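Side-chain contacts in putative membrane anchored protein (Corynebacterium diphtheriae, PDB 3LSO), which is of unknown function but is probably exported and held at the membrane, exposing a chain of beta-sandwich domains: residues B[198-203]-B[207-212]; B[211-216]-B[262-267]; B[229-234]-B[250-255]. All coordinates share one frame; numbering follows the deposited sequence.

Interaction 1: B[198-203]-B[207-212]; sequences TAPESA and QDVQIT
Thr198 and Thr212 form an antiparallel hydrogen-bonded pair, and the rest of the contact fans out from it. Thr198 N donates to Thr212 O at 2.6 Å, and Thr212 N returns the bond to Thr198 O at 2.9 Å. The same Thr198 O also receives a CA-H...O contact from Ile211 CA at 3.4 Å, so one carbonyl meets two successive residues of the strand. Both threonine side chains stand on the same face of the sheet, with their CB atoms 4.1 Å apart; the hydroxyl of Thr212 is engaged elsewhere, hydrogen-bonded to Ser249.

Past this pair the backbones diverge, and apolar side chains take over. Ala199 CB meets Ile211 CD1 at 3.6 Å, the far end of an isoleucine whose CD1 is turned out of the extended form (chi2 -55°), toward Ala199. Pro200 and Val209 cross obliquely, the ring atom CD resting 3.8 Å from Val209 CG1. Val209 works as a two-pronged side chain: with CG1 anti to the backbone N (chi1 176°) and lying against the proline, CG2 is left to meet Ala203 CB at 3.7 Å. The residues from Pro200 to Ala203 thus arch away from the strand while Val209 reaches both Pro200 and Ala203.

The second shell fits this arch. Backbone bonds to Thr250 and Ile252 hold Ile211 and Val209 to strand 247-253, whereas Ala203 is bonded to Pro283 and Val285 of strand 278-285. The chain therefore leaves one sheet after 196-198 and joins the other as 203-204, resembling the sheet switch of the first strand in immunoglobulin-like sandwiches. Ile282, on strand 278-285, touches both Ala199 and Ile211 from the facing sheet.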
ATOM      1  N   THR B 198       2.586  11.788  -0.241  1.00 35.98           N
ATOM      2  CA  THR B 198       2.710  12.146   1.161  1.00 35.85           C
ATOM      3  C   THR B 198       1.879  13.374   1.428  1.00 35.46           C
ATOM      4  O   THR B 198       2.075  14.432   0.818  1.00 35.74           O
ATOM      5  CB  THR B 198       4.176  12.352   1.582  1.00 35.94           C
ATOM      6  OG1 THR B 198       4.877  11.122   1.382  1.00 36.27           O
ATOM      7  CG2 THR B 198       4.272  12.757   3.060  1.00 35.83           C
ATOM      8  N   ALA B 199       0.935  13.215   2.339  1.00 34.91           N
ATOM      9  CA  ALA B 199      -0.011  14.264   2.657  1.00 34.31           C
ATOM     10  C   ALA B 199      -0.337  14.159   4.126  1.00 33.70           C
ATOM     11  O   ALA B 199      -0.278  13.071   4.683  1.00 33.84           O
ATOM     12  CB  ALA B 199      -1.250  14.079   1.834  1.00 34.48           C
ATOM     13  N   PRO B 200      -0.674  15.285   4.772  1.00 33.31           N
ATOM     14  CA  PRO B 200      -0.986  15.189   6.190  1.00 33.05           C
ATOM     15  C   PRO B 200      -2.163  14.256   6.390  1.00 32.76           C
ATOM     16  O   PRO B 200      -2.884  13.956   5.433  1.00 32.74           O
ATOM     17  CB  PRO B 200      -1.376  16.625   6.559  1.00 32.96           C
ATOM     18  CG  PRO B 200      -0.726  17.468   5.540  1.00 32.85           C
ATOM     19  CD  PRO B 200      -0.807  16.666   4.282  1.00 33.29           C
ATOM     20  N   GLU B 201      -2.350  13.799   7.622  1.00 32.66           N
ATOM     21  CA  GLU B 201      -3.463  12.914   7.966  1.00 32.63           C
ATOM     22  C   GLU B 201      -4.830  13.648   7.821  1.00 32.08           C
ATOM     23  O   GLU B 201      -5.848  13.035   7.486  1.00 31.64           O
ATOM     24  CB  GLU B 201      -3.232  12.342   9.375  1.00 32.76           C
ATOM     25  CG  GLU B 201      -3.766  10.926   9.606  1.00 34.64           C
ATOM     26  CD  GLU B 201      -4.710  10.840  10.841  1.00 37.77           C
ATOM     27  OE1 GLU B 201      -4.279  10.295  11.888  1.00 36.20           O
ATOM     28  OE2 GLU B 201      -5.878  11.335  10.766  1.00 38.24           O
ATOM     29  N   SER B 202      -4.814  14.965   8.058  1.00 31.77           N
ATOM     30  CA  SER B 202      -5.971  15.875   7.948  1.00 31.76           C
ATOM     31  C   SER B 202      -5.468  17.294   7.753  1.00 31.28           C
ATOM     32  O   SER B 202      -4.320  17.600   8.078  1.00 30.84           O
ATOM     33  CB  SER B 202      -6.798  15.889   9.227  1.00 31.75           C
ATOM     34  OG  SER B 202      -6.943  14.586   9.746  1.00 34.91           O
ATOM     35  N   ALA B 203      -6.335  18.174   7.256  1.00 31.07           N
ATOM     36  CA  ALA B 203      -5.985  19.592   7.152  1.00 30.95           C
ATOM     37  C   ALA B 203      -7.195  20.505   7.335  1.00 30.95           C
ATOM     38  O   ALA B 203      -8.346  20.043   7.346  1.00 31.25           O
ATOM     39  CB  ALA B 203      -5.288  19.875   5.837  1.00 30.90           C
ATOM     40  N   GLN B 207      -5.349  27.152   5.079  1.00 33.87           N
ATOM     41  CA  GLN B 207      -3.942  26.968   5.438  1.00 34.88           C
ATOM     42  C   GLN B 207      -3.137  26.263   4.316  1.00 34.77           C
ATOM     43  O   GLN B 207      -3.700  25.614   3.438  1.00 34.43           O
ATOM     44  CB  GLN B 207      -3.804  26.256   6.792  1.00 35.31           C
ATOM     45  CG  GLN B 207      -3.838  24.717   6.710  1.00 37.10           C
ATOM     46  CD  GLN B 207      -4.110  24.027   8.063  1.00 39.28           C
ATOM     47  OE1 GLN B 207      -4.207  24.683   9.118  1.00 39.99           O
ATOM     48  NE2 GLN B 207      -4.222  22.692   8.028  1.00 38.44           N
ATOM     49  N   ASP B 208      -1.820  26.423   4.345  1.00 35.15           N
ATOM     50  CA  ASP B 208      -0.955  25.755   3.384  1.00 35.39           C
ATOM     51  C   ASP B 208      -0.856  24.279   3.683  1.00 35.41           C
ATOM     52  O   ASP B 208      -0.757  23.876   4.835  1.00 35.77           O
ATOM     53  CB  ASP B 208       0.436  26.368   3.405  1.00 35.51           C
ATOM     54  CG  ASP B 208       0.572  27.519   2.437  1.00 36.11           C
ATOM     55  OD1 ASP B 208       0.545  27.257   1.207  1.00 35.62           O
ATOM     56  OD2 ASP B 208       0.721  28.673   2.910  1.00 36.74           O
ATOM     57  N   VAL B 209      -0.899  23.469   2.640  1.00 35.40           N
ATOM     58  CA  VAL B 209      -0.841  22.024   2.802  1.00 35.63           C
ATOM     59  C   VAL B 209       0.192  21.456   1.855  1.00 35.75           C
ATOM     60  O   VAL B 209       0.017  21.501   0.634  1.00 35.71           O
ATOM     61  CB  VAL B 209      -2.203  21.366   2.521  1.00 35.70           C
ATOM     62  CG1 VAL B 209      -2.094  19.841   2.604  1.00 35.35           C
ATOM     63  CG2 VAL B 209      -3.257  21.910   3.475  1.00 35.69           C
ATOM     64  N   GLN B 210       1.270  20.930   2.428  1.00 36.04           N
ATOM     65  CA  GLN B 210       2.351  20.362   1.636  1.00 36.08           C
ATOM     66  C   GLN B 210       1.972  18.979   1.126  1.00 35.80           C
ATOM     67  O   GLN B 210       1.477  18.149   1.875  1.00 36.12           O
ATOM     68  CB  GLN B 210       3.661  20.324   2.432  1.00 35.97           C
ATOM     69  CG  GLN B 210       4.882  20.045   1.551  1.00 37.26           C
ATOM     70  CD  GLN B 210       6.199  20.516   2.152  1.00 38.57           C
ATOM     71  OE1 GLN B 210       6.265  21.555   2.817  1.00 40.64           O
ATOM     72  NE2 GLN B 210       7.260  19.758   1.903  1.00 38.33           N
ATOM     73  N   ILE B 211       2.187  18.751  -0.160  1.00 35.63           N
ATOM     74  CA  ILE B 211       1.926  17.464  -0.777  1.00 35.61           C
ATOM     75  C   ILE B 211       3.183  17.034  -1.503  1.00 35.68           C
ATOM     76  O   ILE B 211       3.788  17.831  -2.221  1.00 36.01           O
ATOM     77  CB  ILE B 211       0.784  17.547  -1.812  1.00 35.46           C
ATOM     78  CG1 ILE B 211      -0.519  18.004  -1.178  1.00 34.41           C
ATOM     79  CG2 ILE B 211       0.553  16.200  -2.451  1.00 36.78           C
ATOM     80  CD1 ILE B 211      -0.947  17.184  -0.031  1.00 33.94           C
ATOM     81  N   THR B 212       3.552  15.768  -1.347  1.00 35.69           N
ATOM     82  CA  THR B 212       4.802  15.249  -1.898  1.00 35.77           C
ATOM     83  C   THR B 212       4.621  13.892  -2.590  1.00 36.10           C
ATOM     84  O   THR B 212       4.079  12.949  -2.003  1.00 36.73           O
ATOM     85  CB  THR B 212       5.857  15.188  -0.784  1.00 35.61           C
ATOM     86  OG1 THR B 212       6.314  16.517  -0.528  1.00 35.76           O
ATOM     87  CG2 THR B 212       7.038  14.315  -1.156  1.00 35.83           C
TER

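Interaction 2: B[211-216]-B[262-267]; sequences ITATVP and ITARFI
From Ile211 opposite Ile262 to Val215 opposite Phe266, the two segments run in the same general direction, 30° apart, and draw closest in the middle, where Ala213 CA and Ala264 CA are 6.5 Å apart. They belong to facing sheets, and what joins them is a row of side chains with no hydrogen bond across.

Every second residue of each segment points inward, giving three apolar meetings, two of them between identical residues. At one end, Ile211 CG2 touches Ile262 CG2 at 4.0 Å; the two side chains pass each other at a slant, and it is the short branch of each that makes the contact. In the centre the methyls Ala213 CB and Ala264 CB meet at 3.9 Å, their small size matching the narrow spacing of the backbones. At the other end Val215 CG1 lies 4.1 Å from Phe266 CE1. Valine and phenylalanine cross nearly at right angles there: Phe266 CG is anti to the backbone N (chi1 -170°), which carries the ring out to where its CE1 corner meets the valine.

Strands 208-214 and 258-267 correspond by strand order to B and F of an immunoglobulin-like sandwich, the two that a disulfide ties together in many classical members. In this domain two alanines face each other between them. Ile197 also packs on Ala264, and Phe229 on Ala213.

Thr263 and Arg265 point to the other side of their sheet, where they are still buried: Arg265 forms a salt bridge with Asp277 and also bonds to Pro462 O, and Thr263 bonds to Glu279. With all six touching residues buried and purely apolar, the sheets are held here by close fit and the exclusion of solvent, leaving directional bonding to the strands' own neighbours and to the far side of the sheet.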
ATOM      1  N   ILE B 211       2.187  18.751  -0.160  1.00 35.63           N
ATOM      2  CA  ILE B 211       1.926  17.464  -0.777  1.00 35.61           C
ATOM      3  C   ILE B 211       3.183  17.034  -1.503  1.00 35.68           C
ATOM      4  O   ILE B 211       3.788  17.831  -2.221  1.00 36.01           O
ATOM      5  CB  ILE B 211       0.784  17.547  -1.812  1.00 35.46           C
ATOM      6  CG1 ILE B 211      -0.519  18.004  -1.178  1.00 34.41           C
ATOM      7  CG2 ILE B 211       0.553  16.200  -2.451  1.00 36.78           C
ATOM      8  CD1 ILE B 211      -0.947  17.184  -0.031  1.00 33.94           C
ATOM      9  N   THR B 212       3.552  15.768  -1.347  1.00 35.69           N
ATOM     10  CA  THR B 212       4.802  15.249  -1.898  1.00 35.77           C
ATOM     11  C   THR B 212       4.621  13.892  -2.590  1.00 36.10           C
ATOM     12  O   THR B 212       4.079  12.949  -2.003  1.00 36.73           O
ATOM     13  CB  THR B 212       5.857  15.188  -0.784  1.00 35.61           C
ATOM     14  OG1 THR B 212       6.314  16.517  -0.528  1.00 35.76           O
ATOM     15  CG2 THR B 212       7.038  14.315  -1.156  1.00 35.83           C
ATOM     16  N   ALA B 213       5.054  13.808  -3.844  1.00 36.15           N
ATOM     17  CA  ALA B 213       5.034  12.549  -4.595  1.00 36.37           C
ATOM     18  C   ALA B 213       6.441  11.955  -4.671  1.00 36.43           C
ATOM     19  O   ALA B 213       7.349  12.604  -5.191  1.00 36.91           O
ATOM     20  CB  ALA B 213       4.483  12.783  -6.001  1.00 36.02           C
ATOM     21  N   THR B 214       6.637  10.750  -4.138  1.00 36.26           N
ATOM     22  CA  THR B 214       7.920  10.071  -4.301  1.00 36.49           C
ATOM     23  C   THR B 214       7.905   9.293  -5.615  1.00 36.71           C
ATOM     24  O   THR B 214       6.950   8.557  -5.897  1.00 37.01           O
ATOM     25  CB  THR B 214       8.234   9.153  -3.105  1.00 36.20           C
ATOM     26  N   VAL B 215       8.945   9.489  -6.426  1.00 36.82           N
ATOM     27  CA  VAL B 215       9.112   8.780  -7.702  1.00 37.20           C
ATOM     28  C   VAL B 215      10.221   7.721  -7.575  1.00 37.77           C
ATOM     29  O   VAL B 215      11.310   8.026  -7.086  1.00 37.81           O
ATOM     30  CB  VAL B 215       9.476   9.756  -8.856  1.00 36.98           C
ATOM     31  CG1 VAL B 215       9.644   9.020 -10.162  1.00 36.91           C
ATOM     32  CG2 VAL B 215       8.428  10.828  -9.016  1.00 36.70           C
ATOM     33  N   PRO B 216       9.950   6.472  -8.005  1.00 38.37           N
ATOM     34  CA  PRO B 216      11.004   5.448  -7.989  1.00 38.83           C
ATOM     35  C   PRO B 216      12.191   5.819  -8.886  1.00 39.40           C
ATOM     36  O   PRO B 216      11.996   6.218 -10.046  1.00 39.16           O
ATOM     37  CB  PRO B 216      10.292   4.200  -8.524  1.00 38.84           C
ATOM     38  CG  PRO B 216       9.091   4.729  -9.257  1.00 38.55           C
ATOM     39  CD  PRO B 216       8.666   5.926  -8.480  1.00 38.31           C
ATOM     40  N   ILE B 262      -6.389  13.490  -3.832  1.00 27.63           N
ATOM     41  CA  ILE B 262      -5.160  13.973  -4.414  1.00 27.41           C
ATOM     42  C   ILE B 262      -4.643  12.899  -5.343  1.00 28.49           C
ATOM     43  O   ILE B 262      -4.601  11.705  -4.986  1.00 28.19           O
ATOM     44  CB  ILE B 262      -4.108  14.285  -3.341  1.00 27.24           C
ATOM     45  CG1 ILE B 262      -4.716  15.124  -2.208  1.00 27.01           C
ATOM     46  CG2 ILE B 262      -2.900  14.984  -3.944  1.00 25.28           C
ATOM     47  CD1 ILE B 262      -5.333  16.457  -2.665  1.00 26.97           C
ATOM     48  N   THR B 263      -4.271  13.326  -6.549  1.00 29.33           N
ATOM     49  CA  THR B 263      -3.722  12.420  -7.537  1.00 29.88           C
ATOM     50  C   THR B 263      -2.399  12.982  -8.008  1.00 30.68           C
ATOM     51  O   THR B 263      -2.275  14.205  -8.208  1.00 31.75           O
ATOM     52  CB  THR B 263      -4.696  12.209  -8.698  1.00 29.75           C
ATOM     53  OG1 THR B 263      -5.962  11.773  -8.171  1.00 29.76           O
ATOM     54  CG2 THR B 263      -4.168  11.147  -9.647  1.00 29.54           C
ATOM     55  N   ALA B 264      -1.405  12.101  -8.129  1.00 30.64           N
ATOM     56  CA  ALA B 264      -0.086  12.456  -8.649  1.00 30.79           C
ATOM     57  C   ALA B 264       0.140  11.644  -9.902  1.00 31.09           C
ATOM     58  O   ALA B 264      -0.144  10.429  -9.925  1.00 31.25           O
ATOM     59  CB  ALA B 264       0.997  12.153  -7.636  1.00 30.47           C
ATOM     60  N   ARG B 265       0.646  12.316 -10.936  1.00 31.01           N
ATOM     61  CA  ARG B 265       0.822  11.714 -12.250  1.00 31.06           C
ATOM     62  C   ARG B 265       2.192  12.076 -12.787  1.00 31.44           C
ATOM     63  O   ARG B 265       2.554  13.252 -12.836  1.00 31.67           O
ATOM     64  CB  ARG B 265      -0.261  12.206 -13.206  1.00 30.64           C
ATOM     65  CG  ARG B 265       0.052  11.926 -14.659  1.00 31.01           C
ATOM     66  CD  ARG B 265      -1.149  12.085 -15.562  1.00 30.72           C
ATOM     67  NE  ARG B 265      -2.103  11.008 -15.350  1.00 31.84           N
ATOM     68  CZ  ARG B 265      -3.320  10.973 -15.879  1.00 32.27           C
ATOM     69  NH1 ARG B 265      -3.729  11.951 -16.673  1.00 32.74           N
ATOM     70  NH2 ARG B 265      -4.130   9.956 -15.617  1.00 31.92           N
ATOM     71  N   PHE B 266       2.953  11.060 -13.186  1.00 31.94           N
ATOM     72  CA  PHE B 266       4.288  11.267 -13.760  1.00 32.08           C
ATOM     73  C   PHE B 266       4.224  11.658 -15.243  1.00 32.40           C
ATOM     74  O   PHE B 266       3.550  11.005 -16.044  1.00 32.11           O
ATOM     75  CB  PHE B 266       5.180  10.036 -13.541  1.00 31.62           C
ATOM     76  CG  PHE B 266       6.624  10.256 -13.891  1.00 31.95           C
ATOM     77  CD1 PHE B 266       7.430  11.083 -13.112  1.00 32.41           C
ATOM     78  CD2 PHE B 266       7.192   9.624 -15.000  1.00 32.29           C
ATOM     79  CE1 PHE B 266       8.785  11.287 -13.434  1.00 32.48           C
ATOM     80  CE2 PHE B 266       8.548   9.816 -15.330  1.00 31.91           C
ATOM     81  CZ  PHE B 266       9.345  10.648 -14.544  1.00 32.06           C
ATOM     82  N   ILE B 267       4.910  12.756 -15.571  1.00 33.17           N
ATOM     83  CA  ILE B 267       5.109  13.216 -16.951  1.00 33.77           C
ATOM     84  C   ILE B 267       6.543  12.920 -17.360  1.00 33.84           C
ATOM     85  O   ILE B 267       7.480  13.191 -16.613  1.00 34.03           O
ATOM     86  CB  ILE B 267       4.824  14.744 -17.122  1.00 33.85           C
ATOM     87  CG1 ILE B 267       3.352  15.083 -16.824  1.00 34.58           C
ATOM     88  CG2 ILE B 267       5.216  15.230 -18.524  1.00 33.86           C
ATOM     89  CD1 ILE B 267       2.317  14.498 -17.830  1.00 35.58           C
TER

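Interaction 3: B[229-234]-B[250-255]; sequences FFVNHI and TSIIFD
Thr250 lays its methyl over one face of the Phe229 ring, which is the snug end of this contact. Thr250 CG2 stands 3.9 Å from the ring centroid and 21° off the ring normal, a CH-pi contact, with Phe229 CD1 its nearest ring atom at 3.7 Å. The two side chains arrive from opposite directions. Thr250 has OG1 anti to its backbone N (chi1 -165°), and this rotation turns the methyl rather than the hydroxyl to the aromatic face. Ile211 and Ala213 also pack on Phe229, making its ring part of the buried interior.

Toward the other end the backbones drift apart, from 8.0 Å between Phe229 CA and Thr250 CA to 9.3 Å between Val231 CA and Ile252 CA, and branched aliphatic groups now meet at their ends. Strands 226-231 and 247-253 lie in opposite sheets, an arrangement consistent with strands C and E of an immunoglobulin-like sandwich, and 247-253 is an outermost strand of its sheet within this chain.

Here Val231 divides its methyls between two partners. Val231 CG2 and Ile252 CD1 meet tip to tip at 3.9 Å, while Val231 CG1 approaches the Phe254 ring at its edge, near the ring plane, 4.0 Å from CE2. The two phenylalanines, Phe229 and Phe254, are buried, whereas Thr250, Val231 and Ile252 are partly exposed, and Ser251 and Ile253, which alternate with the inward residues, lie on the surface.

Directly beyond Val231 the chain reverses through a type I' turn, closed by paired backbone bonds between Val231 and Ile234, into strand 234-241. Asn232 OD1 accepts a hydrogen bond from Thr261 N, tying this hairpin end to strand 258-267.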
ATOM      1  N   PHE B 229      -0.019  17.275 -10.301  1.00 34.04           N
ATOM      2  CA  PHE B 229      -0.910  16.964  -9.199  1.00 33.51           C
ATOM      3  C   PHE B 229      -2.337  17.269  -9.596  1.00 33.58           C
ATOM      4  O   PHE B 229      -2.583  18.075 -10.502  1.00 33.75           O
ATOM      5  CB  PHE B 229      -0.522  17.749  -7.951  1.00 33.02           C
ATOM      6  CG  PHE B 229       0.756  17.276  -7.325  1.00 31.65           C
ATOM      7  CD1 PHE B 229       1.954  17.872  -7.635  1.00 29.72           C
ATOM      8  CD2 PHE B 229       0.755  16.216  -6.439  1.00 29.72           C
ATOM      9  CE1 PHE B 229       3.122  17.434  -7.057  1.00 28.49           C
ATOM     10  CE2 PHE B 229       1.908  15.784  -5.863  1.00 27.94           C
ATOM     11  CZ  PHE B 229       3.100  16.394  -6.175  1.00 28.44           C
ATOM     12  N   PHE B 230      -3.273  16.606  -8.934  1.00 33.05           N
ATOM     13  CA  PHE B 230      -4.674  16.874  -9.152  1.00 32.57           C
ATOM     14  C   PHE B 230      -5.373  16.923  -7.817  1.00 32.40           C
ATOM     15  O   PHE B 230      -5.054  16.154  -6.900  1.00 32.63           O
ATOM     16  CB  PHE B 230      -5.310  15.769  -9.971  1.00 32.66           C
ATOM     17  CG  PHE B 230      -4.813  15.679 -11.370  1.00 32.25           C
ATOM     18  CD1 PHE B 230      -5.552  16.208 -12.413  1.00 31.35           C
ATOM     19  CD2 PHE B 230      -3.632  15.012 -11.660  1.00 32.87           C
ATOM     20  CE1 PHE B 230      -5.112  16.096 -13.730  1.00 30.84           C
ATOM     21  CE2 PHE B 230      -3.178  14.905 -12.984  1.00 32.58           C
ATOM     22  CZ  PHE B 230      -3.923  15.453 -14.015  1.00 30.57           C
ATOM     23  N   VAL B 231      -6.331  17.829  -7.712  1.00 31.77           N
ATOM     24  CA  VAL B 231      -7.208  17.875  -6.566  1.00 31.24           C
ATOM     25  C   VAL B 231      -8.573  17.595  -7.146  1.00 31.11           C
ATOM     26  O   VAL B 231      -8.953  18.197  -8.154  1.00 31.22           O
ATOM     27  CB  VAL B 231      -7.185  19.243  -5.854  1.00 30.84           C
ATOM     28  CG1 VAL B 231      -8.182  19.251  -4.738  1.00 31.50           C
ATOM     29  CG2 VAL B 231      -5.822  19.524  -5.285  1.00 30.21           C
ATOM     30  N   ASN B 232      -9.284  16.656  -6.537  1.00 30.43           N
ATOM     31  CA  ASN B 232     -10.577  16.243  -7.031  1.00 30.42           C
ATOM     32  C   ASN B 232     -10.638  16.151  -8.542  1.00 30.68           C
ATOM     33  O   ASN B 232     -11.542  16.690  -9.191  1.00 31.22           O
ATOM     34  CB  ASN B 232     -11.678  17.125  -6.451  1.00 30.15           C
ATOM     35  CG  ASN B 232     -12.097  16.689  -5.039  1.00 29.90           C
ATOM     36  OD1 ASN B 232     -11.450  15.857  -4.386  1.00 29.45           O
ATOM     37  ND2 ASN B 232     -13.188  17.244  -4.574  1.00 30.38           N
ATOM     38  N   HIS B 233      -9.638  15.453  -9.075  1.00 31.06           N
ATOM     39  CA  HIS B 233      -9.480  15.132 -10.506  1.00 31.29           C
ATOM     40  C   HIS B 233      -9.326  16.308 -11.484  1.00 31.72           C
ATOM     41  O   HIS B 233      -9.587  16.177 -12.695  1.00 32.21           O
ATOM     42  CB  HIS B 233     -10.537  14.121 -10.980  1.00 31.16           C
ATOM     43  CG  HIS B 233     -10.365  12.748 -10.393  1.00 30.81           C
ATOM     44  ND1 HIS B 233     -11.273  11.729 -10.598  1.00 30.44           N
ATOM     45  CD2 HIS B 233      -9.399  12.234  -9.593  1.00 28.96           C
ATOM     46  CE1 HIS B 233     -10.867  10.644  -9.966  1.00 30.12           C
ATOM     47  NE2 HIS B 233      -9.732  10.926  -9.349  1.00 31.08           N
ATOM     48  N   ILE B 234      -8.848  17.435 -10.968  1.00 31.69           N
ATOM     49  CA  ILE B 234      -8.582  18.611 -11.803  1.00 31.64           C
ATOM     50  C   ILE B 234      -7.143  19.121 -11.587  1.00 31.20           C
ATOM     51  O   ILE B 234      -6.690  19.270 -10.458  1.00 31.48           O
ATOM     52  CB  ILE B 234      -9.676  19.696 -11.560  1.00 31.82           C
ATOM     53  CG1 ILE B 234     -10.971  19.284 -12.283  1.00 32.43           C
ATOM     54  CG2 ILE B 234      -9.205  21.072 -12.011  1.00 30.51           C
ATOM     55  CD1 ILE B 234     -12.274  19.567 -11.498  1.00 34.84           C
ATOM     56  N   THR B 250       4.299  20.081  -3.955  1.00 30.36           N
ATOM     57  CA  THR B 250       3.486  21.273  -4.099  1.00 29.65           C
ATOM     58  C   THR B 250       2.839  21.609  -2.773  1.00 29.57           C
ATOM     59  O   THR B 250       2.799  20.790  -1.864  1.00 29.77           O
ATOM     60  CB  THR B 250       2.460  21.137  -5.242  1.00 29.37           C
ATOM     61  OG1 THR B 250       1.949  22.425  -5.568  1.00 29.59           O
ATOM     62  CG2 THR B 250       1.331  20.216  -4.878  1.00 28.87           C
ATOM     63  N   SER B 251       2.366  22.834  -2.660  1.00 29.78           N
ATOM     64  CA  SER B 251       1.692  23.308  -1.476  1.00 29.65           C
ATOM     65  C   SER B 251       0.364  23.764  -2.013  1.00 29.51           C
ATOM     66  O   SER B 251       0.317  24.370  -3.085  1.00 29.13           O
ATOM     67  CB  SER B 251       2.475  24.490  -0.887  1.00 29.92           C
ATOM     68  OG  SER B 251       1.917  24.961   0.331  1.00 30.87           O
ATOM     69  N   ILE B 252      -0.718  23.458  -1.303  1.00 29.79           N
ATOM     70  CA  ILE B 252      -2.056  23.881  -1.749  1.00 30.16           C
ATOM     71  C   ILE B 252      -2.943  24.436  -0.639  1.00 30.50           C
ATOM     72  O   ILE B 252      -2.804  24.064   0.524  1.00 31.54           O
ATOM     73  CB  ILE B 252      -2.792  22.750  -2.450  1.00 30.16           C
ATOM     74  CG1 ILE B 252      -2.877  21.526  -1.556  1.00 29.83           C
ATOM     75  CG2 ILE B 252      -2.089  22.375  -3.757  1.00 30.43           C
ATOM     76  CD1 ILE B 252      -3.445  20.356  -2.299  1.00 31.03           C
ATOM     77  N   ILE B 253      -3.862  25.327  -0.989  1.00 30.25           N
ATOM     78  CA  ILE B 253      -4.743  25.909   0.018  1.00 29.81           C
ATOM     79  C   ILE B 253      -6.177  25.506  -0.298  1.00 29.80           C
ATOM     80  O   ILE B 253      -6.673  25.826  -1.363  1.00 30.69           O
ATOM     81  CB  ILE B 253      -4.606  27.456   0.047  1.00 29.65           C
ATOM     82  CG1 ILE B 253      -3.163  27.856   0.391  1.00 29.55           C
ATOM     83  CG2 ILE B 253      -5.589  28.054   1.025  1.00 28.46           C
ATOM     84  CD1 ILE B 253      -2.786  29.315   0.082  1.00 28.33           C
ATOM     85  N   PHE B 254      -6.849  24.804   0.601  1.00 29.20           N
ATOM     86  CA  PHE B 254      -8.219  24.414   0.308  1.00 28.96           C
ATOM     87  C   PHE B 254      -9.218  25.533   0.572  1.00 29.39           C
ATOM     88  O   PHE B 254      -9.005  26.391   1.426  1.00 29.30           O
ATOM     89  CB  PHE B 254      -8.603  23.178   1.098  1.00 28.71           C
ATOM     90  CG  PHE B 254      -7.855  21.949   0.687  1.00 28.28           C
ATOM     91  CD1 PHE B 254      -6.814  21.462   1.472  1.00 27.86           C
ATOM     92  CD2 PHE B 254      -8.186  21.272  -0.483  1.00 28.54           C
ATOM     93  CE1 PHE B 254      -6.116  20.327   1.105  1.00 26.58           C
ATOM     94  CE2 PHE B 254      -7.482  20.126  -0.861  1.00 28.25           C
ATOM     95  CZ  PHE B 254      -6.453  19.657  -0.065  1.00 27.36           C
ATOM     96  N   ASP B 255     -10.323  25.511  -0.162  1.00 29.74           N
ATOM     97  CA  ASP B 255     -11.361  26.519   0.003  1.00 29.65           C
ATOM     98  C   ASP B 255     -12.492  26.033   0.886  1.00 29.22           C
ATOM     99  O   ASP B 255     -13.026  26.802   1.661  1.00 29.55           O
ATOM    100  CB  ASP B 255     -11.936  26.876  -1.352  1.00 30.48           C
ATOM    101  CG  ASP B 255     -10.977  27.672  -2.198  1.00 31.28           C
ATOM    102  OD1 ASP B 255     -10.525  28.723  -1.691  1.00 31.34           O
ATOM    103  OD2 ASP B 255     -10.703  27.248  -3.357  1.00 31.45           O
TER

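Overall arrangement
Two facing sheets of one sandwich account for all three contacts, and Ile211 is where they converge: it serves interactions 1 and 2 directly and packs on Phe229 of interaction 3, while its backbone N probably bonds to Thr250 O. Interaction 2 is the core, wholly buried and apolar. Interaction 3 bridges the same pair of sheets with less complete burial, mixing an aromatic face with partly exposed aliphatic groups. Only interaction 1 pairs backbones across its segments, joining neighbouring strands before the chain departs for the other sheet. Thr263 O and Phe230 N, probably hydrogen-bonded, connect interactions 2 and 3 within the second sheet.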